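Local coordinates for protein induced by osmotic stress (PDB 5GMO) that probably acts as an NADP(H)-dependent reductase of the dihydroflavonol-4-reductase subfamily, with cinnamyl-alcohol dehydrogenase activity, at residues A[263-268]-A[294-299]. Sequence-based numbering, arbitrary orientation.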
ATOM      1  N   ASN A 263      -6.768   3.242  10.616  1.00 12.70           N
ATOM      2  CA  ASN A 263      -7.015   2.952  12.029  1.00 11.68           C
ATOM      3  C   ASN A 263      -7.035   4.236  12.847  1.00 13.04           C
ATOM      4  O   ASN A 263      -7.853   5.118  12.593  1.00 16.06           O
ATOM      5  CB  ASN A 263      -6.005   1.928  12.567  1.00 11.41           C
ATOM      6  CG  ASN A 263      -6.462   1.259  13.868  1.00 15.38           C
ATOM      7  OD1 ASN A 263      -7.558   1.519  14.376  1.00 12.87           O
ATOM      8  ND2 ASN A 263      -5.609   0.387  14.411  1.00 12.30           N
ATOM      9  N   THR A 264      -6.136   4.359  13.815  1.00 12.51           N
ATOM     10  CA  THR A 264      -6.197   5.480  14.741  1.00 11.00           C
ATOM     11  C   THR A 264      -5.263   6.647  14.360  1.00 13.87           C
ATOM     12  O   THR A 264      -4.320   6.494  13.571  1.00 11.65           O
ATOM     13  CB  THR A 264      -5.860   5.029  16.186  1.00 12.73           C
ATOM     14  OG1 THR A 264      -4.571   4.412  16.195  1.00 10.62           O
ATOM     15  CG2 THR A 264      -6.901   4.054  16.727  1.00 10.38           C
ATOM     16  N   ARG A 265      -5.515   7.805  14.961  1.00 13.91           N
ATOM     17  CA  ARG A 265      -4.732   9.002  14.679  1.00 15.62           C
ATOM     18  C   ARG A 265      -3.429   9.076  15.506  1.00 14.77           C
ATOM     19  O   ARG A 265      -3.355   8.558  16.622  1.00 15.52           O
ATOM     20  CB  ARG A 265      -5.598  10.247  14.883  1.00 14.97           C
ATOM     21  CG  ARG A 265      -5.145  11.427  14.073  1.00 21.46           C
ATOM     22  CD  ARG A 265      -6.178  12.542  14.041  1.00 21.73           C
ATOM     23  NE  ARG A 265      -7.141  12.387  12.956  1.00 20.31           N
ATOM     24  CZ  ARG A 265      -6.897  12.725  11.695  1.00 17.32           C
ATOM     25  NH1 ARG A 265      -7.836  12.558  10.773  1.00 18.60           N
ATOM     26  NH2 ARG A 265      -5.719  13.227  11.360  1.00 18.13           N
ATOM     27  N   PHE A 266      -2.403   9.715  14.945  1.00 15.37           N
ATOM     28  CA  PHE A 266      -1.111   9.874  15.613  1.00 14.10           C
ATOM     29  C   PHE A 266      -0.443  11.150  15.147  1.00 16.98           C
ATOM     30  O   PHE A 266      -0.796  11.695  14.104  1.00 18.64           O
ATOM     31  CB  PHE A 266      -0.179   8.717  15.257  1.00 11.88           C
ATOM     32  CG  PHE A 266       0.338   8.782  13.842  1.00 16.38           C
ATOM     33  CD1 PHE A 266      -0.423   8.280  12.789  1.00 13.72           C
ATOM     34  CD2 PHE A 266       1.576   9.372  13.555  1.00 14.00           C
ATOM     35  CE1 PHE A 266       0.030   8.350  11.476  1.00 13.36           C
ATOM     36  CE2 PHE A 266       2.035   9.453  12.242  1.00 18.47           C
ATOM     37  CZ  PHE A 266       1.262   8.930  11.201  1.00 17.84           C
ATOM     38  N   ASN A 267       0.541  11.612  15.917  1.00 17.66           N
ATOM     39  CA  ASN A 267       1.494  12.615  15.445  1.00 16.50           C
ATOM     40  C   ASN A 267       2.907  12.229  15.870  1.00 17.33           C
ATOM     41  O   ASN A 267       3.124  11.109  16.316  1.00 15.98           O
ATOM     42  CB  ASN A 267       1.130  14.038  15.901  1.00 16.54           C
ATOM     43  CG  ASN A 267       1.150  14.215  17.423  1.00 16.06           C
ATOM     44  OD1 ASN A 267       1.772  13.439  18.168  1.00 17.93           O
ATOM     45  ND2 ASN A 267       0.473  15.254  17.887  1.00 12.79           N
ATOM     46  N   GLY A 268       3.858  13.155  15.752  1.00 22.11           N
ATOM     47  CA  GLY A 268       5.229  12.890  16.169  1.00 21.07           C
ATOM     48  C   GLY A 268       5.387  12.545  17.644  1.00 19.36           C
ATOM     49  O   GLY A 268       6.191  11.679  18.004  1.00 19.03           O
ATOM     50  N   ASP A 294      -0.476  14.902  22.943  1.00 11.38           N
ATOM     51  CA  ASP A 294      -1.265  14.651  21.739  1.00 13.60           C
ATOM     52  C   ASP A 294      -2.727  14.378  22.117  1.00 17.37           C
ATOM     53  O   ASP A 294      -3.026  13.485  22.918  1.00 18.94           O
ATOM     54  CB  ASP A 294      -0.677  13.495  20.908  1.00 15.52           C
ATOM     55  CG  ASP A 294      -0.421  12.239  21.736  1.00 16.98           C
ATOM     56  OD1 ASP A 294      -0.143  12.374  22.941  1.00 18.48           O
ATOM     57  OD2 ASP A 294      -0.485  11.117  21.190  1.00 18.50           O
ATOM     58  N   ASP A 295      -3.639  15.164  21.559  1.00 13.75           N
ATOM     59  CA  ASP A 295      -5.042  15.044  21.896  1.00 12.34           C
ATOM     60  C   ASP A 295      -5.892  15.096  20.624  1.00 17.37           C
ATOM     61  O   ASP A 295      -6.110  16.165  20.037  1.00 15.39           O
ATOM     62  CB  ASP A 295      -5.434  16.157  22.870  1.00 13.26           C
ATOM     63  CG  ASP A 295      -6.941  16.301  23.039  1.00 17.70           C
ATOM     64  OD1 ASP A 295      -7.713  15.423  22.578  1.00 15.06           O
ATOM     65  OD2 ASP A 295      -7.359  17.305  23.663  1.00 20.30           O
ATOM     66  N   PHE A 296      -6.411  13.938  20.237  1.00 10.33           N
ATOM     67  CA  PHE A 296      -7.152  13.824  19.002  1.00 12.85           C
ATOM     68  C   PHE A 296      -8.643  13.693  19.214  1.00 15.68           C
ATOM     69  O   PHE A 296      -9.363  13.320  18.289  1.00 16.04           O
ATOM     70  CB  PHE A 296      -6.629  12.649  18.179  1.00 13.68           C
ATOM     71  CG  PHE A 296      -5.157  12.751  17.851  1.00 18.22           C
ATOM     72  CD1 PHE A 296      -4.684  13.768  17.035  1.00 16.13           C
ATOM     73  CD2 PHE A 296      -4.253  11.836  18.359  1.00 16.33           C
ATOM     74  CE1 PHE A 296      -3.338  13.866  16.738  1.00 15.32           C
ATOM     75  CE2 PHE A 296      -2.908  11.929  18.060  1.00 15.48           C
ATOM     76  CZ  PHE A 296      -2.452  12.948  17.253  1.00 16.10           C
ATOM     77  N   SER A 297      -9.117  14.022  20.414  1.00 14.71           N
ATOM     78  CA  SER A 297     -10.513  13.738  20.752  1.00 16.33           C
ATOM     79  C   SER A 297     -11.497  14.606  19.978  1.00 17.37           C
ATOM     80  O   SER A 297     -12.689  14.307  19.942  1.00 19.25           O
ATOM     81  CB  SER A 297     -10.766  13.839  22.261  1.00 16.22           C
ATOM     82  OG  SER A 297     -10.699  15.177  22.730  1.00 18.41           O
ATOM     83  N   ALA A 298     -11.002  15.662  19.339  1.00 17.65           N
ATOM     84  CA  ALA A 298     -11.885  16.558  18.590  1.00 20.33           C
ATOM     85  C   ALA A 298     -12.057  16.151  17.130  1.00 18.33           C
ATOM     86  O   ALA A 298     -12.956  16.642  16.448  1.00 18.60           O
ATOM     87  CB  ALA A 298     -11.396  18.011  18.683  1.00 18.76           C
ATOM     88  N   PHE A 299     -11.182  15.283  16.644  1.00 12.76           N
ATOM     89  CA  PHE A 299     -11.302  14.777  15.282  1.00 15.08           C
ATOM     90  C   PHE A 299     -12.519  13.864  15.141  1.00 17.46           C
ATOM     91  O   PHE A 299     -12.651  12.886  15.874  1.00 20.39           O
ATOM     92  CB  PHE A 299     -10.025  14.019  14.886  1.00 13.82           C
ATOM     93  CG  PHE A 299      -8.830  14.915  14.680  1.00 19.01           C
ATOM     94  CD1 PHE A 299      -8.172  15.477  15.761  1.00 16.45           C
ATOM     95  CD2 PHE A 299      -8.372  15.209  13.402  1.00 16.04           C
ATOM     96  CE1 PHE A 299      -7.066  16.306  15.571  1.00 17.74           C
ATOM     97  CE2 PHE A 299      -7.283  16.037  13.211  1.00 15.05           C
ATOM     98  CZ  PHE A 299      -6.623  16.581  14.298  1.00 15.04           C
TER
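R265 runs its side chain past two phenylalanine rings, F296 and F299. Its CG sits over one face of F296, 4.0 Å from the ring centroid, in a CH-pi contact. CD does the same for F299, over the face with CD 3.6 Å from that centroid. The chain of R265 leaves with CG anti to the backbone N (chi1 -154°) and bends at chi3, which brings the guanidinium against F299. The guanidinium and ring planes are 21° apart, and F299 CD2 lies against one face of the guanidinium, displaced toward its rim. R265 NH2, still close to F299 CE2, makes a weak hydrogen bond to L135 O. F296 reaches further along the strand: its CZ approaches F266 C obliquely at 3.4 Å. The N267 amide stands 68° from the F296 ring plane, and N267 CB meets the ring edge. N267 also touches CB of D294, with OD1 of N267 3.7 Å from it. With an alanine at F296, R265 CG would be likely to lose its ring face and a gap would probably open beside the strand. N267 OD1 caps T270 N and D294 OD2 is hydrogen-bonded to T270 OG1, so both polar ends meet at the start of helix 268-278. The arrangement is a surface loop packed on edge strand 265-267 of the small mixed sheet, with an N-cap where this strand passes into the helix, in an extended short-chain dehydrogenase/reductase.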